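Local coordinates for peptidase M16 C-terminal domain-containing protein (Enterococcus faecalis, PDB 3D3Y) that is of unknown function but belongs to the M16 family of metallopeptidase-like proteins and probably includes an inactive peptidase-type domain, at residues L55-Q60 with S64-E69. Numbering follows the deposited sequence.
Sequences LNYPNQ and SERLAE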
ATOM      1  N   LEU A  55      -1.052   0.611  28.064  1.00 33.97           N
ATOM      2  CA  LEU A  55      -0.819   0.837  29.505  1.00 35.25           C
ATOM      3  C   LEU A  55      -1.850   0.118  30.388  1.00 35.77           C
ATOM      4  O   LEU A  55      -1.498  -0.490  31.410  1.00 35.76           O
ATOM      5  CB  LEU A  55      -0.875   2.324  29.815  1.00 34.90           C
ATOM      6  CG  LEU A  55      -0.442   2.722  31.217  1.00 36.32           C
ATOM      7  CD1 LEU A  55       1.068   2.481  31.380  1.00 36.65           C
ATOM      8  CD2 LEU A  55      -0.829   4.182  31.475  1.00 36.56           C
ATOM      9  N   ASN A  56      -3.122   0.223  30.008  1.00 35.50           N
ATOM     10  CA  ASN A  56      -4.228  -0.271  30.835  1.00 36.25           C
ATOM     11  C   ASN A  56      -4.799  -1.614  30.389  1.00 36.36           C
ATOM     12  O   ASN A  56      -5.616  -2.200  31.102  1.00 36.73           O
ATOM     13  CB  ASN A  56      -5.317   0.796  30.971  1.00 36.20           C
ATOM     14  CG  ASN A  56      -4.798   2.056  31.666  1.00 38.82           C
ATOM     15  OD1 ASN A  56      -4.159   1.973  32.729  1.00 38.92           O
ATOM     16  ND2 ASN A  56      -5.030   3.216  31.054  1.00 34.80           N
ATOM     17  N   TYR A  57      -4.343  -2.105  29.234  1.00 35.13           N
ATOM     18  CA  TYR A  57      -4.528  -3.505  28.828  1.00 35.55           C
ATOM     19  C   TYR A  57      -3.130  -4.102  28.607  1.00 36.18           C
ATOM     20  O   TYR A  57      -2.705  -4.307  27.462  1.00 35.36           O
ATOM     21  CB  TYR A  57      -5.406  -3.586  27.565  1.00 35.58           C
ATOM     22  CG  TYR A  57      -6.690  -2.820  27.750  1.00 35.50           C
ATOM     23  CD1 TYR A  57      -7.657  -3.265  28.647  1.00 34.97           C
ATOM     24  CD2 TYR A  57      -6.916  -1.613  27.076  1.00 36.65           C
ATOM     25  CE1 TYR A  57      -8.827  -2.542  28.862  1.00 35.08           C
ATOM     26  CE2 TYR A  57      -8.114  -0.886  27.276  1.00 37.39           C
ATOM     27  CZ  TYR A  57      -9.052  -1.363  28.180  1.00 35.92           C
ATOM     28  OH  TYR A  57     -10.230  -0.663  28.410  1.00 36.96           O
ATOM     29  N   PRO A  58      -2.381  -4.304  29.711  1.00 37.04           N
ATOM     30  CA  PRO A  58      -0.915  -4.517  29.657  1.00 38.12           C
ATOM     31  C   PRO A  58      -0.421  -5.824  29.069  1.00 39.29           C
ATOM     32  O   PRO A  58       0.781  -6.039  28.998  1.00 39.83           O
ATOM     33  CB  PRO A  58      -0.471  -4.392  31.124  1.00 38.33           C
ATOM     34  CG  PRO A  58      -1.676  -4.664  31.944  1.00 37.70           C
ATOM     35  CD  PRO A  58      -2.881  -4.244  31.101  1.00 37.62           C
ATOM     36  N   ASN A  59      -1.326  -6.691  28.648  1.00 40.19           N
ATOM     37  CA  ASN A  59      -0.918  -7.883  27.945  1.00 41.75           C
ATOM     38  C   ASN A  59      -2.017  -8.310  27.002  1.00 42.84           C
ATOM     39  O   ASN A  59      -3.102  -7.728  27.013  1.00 42.56           O
ATOM     40  CB  ASN A  59      -0.482  -8.990  28.928  1.00 41.55           C
ATOM     41  CG  ASN A  59      -1.595  -9.461  29.820  1.00 41.41           C
ATOM     42  OD1 ASN A  59      -2.668  -9.806  29.356  1.00 40.77           O
ATOM     43  ND2 ASN A  59      -1.336  -9.495  31.114  1.00 43.61           N
ATOM     44  N   GLN A  60      -1.746  -9.330  26.194  1.00 45.25           N
ATOM     45  CA  GLN A  60      -2.635  -9.720  25.080  1.00 45.87           C
ATOM     46  C   GLN A  60      -3.876 -10.454  25.578  1.00 46.04           C
ATOM     47  O   GLN A  60      -4.948 -10.405  24.940  1.00 46.03           O
ATOM     48  CB  GLN A  60      -1.807 -10.511  24.030  1.00 46.83           C
ATOM     49  CG  GLN A  60      -2.393 -10.804  22.636  1.00 47.14           C
ATOM     50  CD  GLN A  60      -3.130  -9.657  21.938  1.00 50.44           C
ATOM     51  OE1 GLN A  60      -2.691  -8.498  21.896  1.00 46.36           O
ATOM     52  NE2 GLN A  60      -4.265 -10.008  21.341  1.00 53.97           N
ATOM     53  N   SER A  64      -7.379  -8.683  24.531  1.00 39.63           N
ATOM     54  CA  SER A  64      -8.377  -9.453  23.811  1.00 40.87           C
ATOM     55  C   SER A  64      -9.673  -9.658  24.626  1.00 40.48           C
ATOM     56  O   SER A  64     -10.765  -9.718  24.078  1.00 41.24           O
ATOM     57  CB  SER A  64      -7.774 -10.743  23.255  1.00 40.78           C
ATOM     58  OG  SER A  64      -7.717 -11.708  24.241  1.00 44.69           O
ATOM     59  N   GLU A  65      -9.553  -9.659  25.942  1.00 40.01           N
ATOM     60  CA  GLU A  65     -10.694  -9.675  26.833  1.00 39.93           C
ATOM     61  C   GLU A  65     -11.505  -8.362  26.732  1.00 37.32           C
ATOM     62  O   GLU A  65     -12.729  -8.384  26.785  1.00 36.13           O
ATOM     63  CB  GLU A  65     -10.170  -9.919  28.247  1.00 40.57           C
ATOM     64  CG  GLU A  65     -11.040  -9.579  29.476  1.00 44.10           C
ATOM     65  CD  GLU A  65     -10.200  -9.705  30.789  1.00 45.71           C
ATOM     66  OE1 GLU A  65      -9.458 -10.727  30.924  1.00 52.96           O
ATOM     67  OE2 GLU A  65     -10.252  -8.796  31.663  1.00 48.26           O
ATOM     68  N   ARG A  66     -10.834  -7.225  26.588  1.00 34.65           N
ATOM     69  CA  ARG A  66     -11.548  -5.969  26.345  1.00 33.05           C
ATOM     70  C   ARG A  66     -12.281  -6.014  24.981  1.00 32.30           C
ATOM     71  O   ARG A  66     -13.459  -5.619  24.874  1.00 31.57           O
ATOM     72  CB  ARG A  66     -10.571  -4.800  26.379  1.00 33.46           C
ATOM     73  CG  ARG A  66     -11.205  -3.442  26.115  1.00 33.85           C
ATOM     74  CD  ARG A  66     -12.454  -3.210  26.997  1.00 34.33           C
ATOM     75  NE  ARG A  66     -12.974  -1.840  26.841  1.00 36.65           N
ATOM     76  CZ  ARG A  66     -14.217  -1.467  27.140  1.00 38.03           C
ATOM     77  NH1 ARG A  66     -15.080  -2.343  27.613  1.00 38.73           N
ATOM     78  NH2 ARG A  66     -14.589  -0.213  26.971  1.00 40.83           N
ATOM     79  N   LEU A  67     -11.596  -6.509  23.947  1.00 31.30           N
ATOM     80  CA  LEU A  67     -12.223  -6.681  22.631  1.00 32.15           C
ATOM     81  C   LEU A  67     -13.506  -7.536  22.689  1.00 32.35           C
ATOM     82  O   LEU A  67     -14.507  -7.263  22.002  1.00 31.46           O
ATOM     83  CB  LEU A  67     -11.227  -7.241  21.610  1.00 32.24           C
ATOM     84  CG  LEU A  67     -10.087  -6.277  21.262  1.00 31.68           C
ATOM     85  CD1 LEU A  67      -9.036  -7.042  20.453  1.00 35.09           C
ATOM     86  CD2 LEU A  67     -10.650  -5.060  20.481  1.00 30.51           C
ATOM     87  N   ALA A  68     -13.485  -8.519  23.572  1.00 33.22           N
ATOM     88  CA  ALA A  68     -14.616  -9.410  23.771  1.00 32.92           C
ATOM     89  C   ALA A  68     -15.723  -8.665  24.509  1.00 34.32           C
ATOM     90  O   ALA A  68     -16.896  -8.788  24.158  1.00 34.86           O
ATOM     91  CB  ALA A  68     -14.159 -10.612  24.559  1.00 34.59           C
ATOM     92  N   GLU A  69     -15.356  -7.847  25.507  1.00 34.48           N
ATOM     93  CA  GLU A  69     -16.317  -6.988  26.188  1.00 35.94           C
ATOM     94  C   GLU A  69     -16.990  -6.078  25.195  1.00 34.70           C
ATOM     95  O   GLU A  69     -18.188  -5.746  25.363  1.00 35.15           O
ATOM     96  CB  GLU A  69     -15.642  -6.086  27.232  1.00 35.98           C
ATOM     97  CG  GLU A  69     -15.402  -6.689  28.591  1.00 38.89           C
ATOM     98  CD  GLU A  69     -14.574  -5.753  29.485  1.00 39.58           C
ATOM     99  OE1 GLU A  69     -14.577  -4.503  29.286  1.00 40.09           O
ATOM    100  OE2 GLU A  69     -13.887  -6.293  30.375  1.00 47.85           O
TER
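Arg66 lays its aliphatic stem over one face of the Tyr57 ring, and a long chain ending in charge suits this half-exposed place. Tyrosine suits it too: its flat face takes methylenes while its hydroxyl reaches the polar end of Arg66. Arg66 CB stands 3.8 Å from Tyr57 CE1, above the rim of the ring. With CG anti to the backbone N (chi1 179°), Arg66 CG makes a CH-pi contact 4.0 Å from the Tyr57 ring centroid, 29° off the normal. A bend at chi2 then steers Arg66 CD past the phenol end, 3.7 Å from Tyr57 OH, and Arg66 NE comes within 3.4 Å of that OH. The guanidinium plane lies 22° from the ring plane, while Arg66 NH1 reaches Glu69 OE1 at 2.8 Å in a salt bridge, which should steady the tip.

Gln60 O accepts two hydrogen bonds: the helical one from Ser64 N, at 3.0 Å, and one in the carbonyl plane from Ser64 OG, serine's short side chain letting its hydroxyl reach back one turn. Asn59's short amide side chain caps Lys62 N through OD1.

The ring packed against Arg66 joins the loop after helix 40-52 to helix 60-69, at the surface, where Tyr57 touches Glu115 and Arg66 touches Phe112 of helix 105-118.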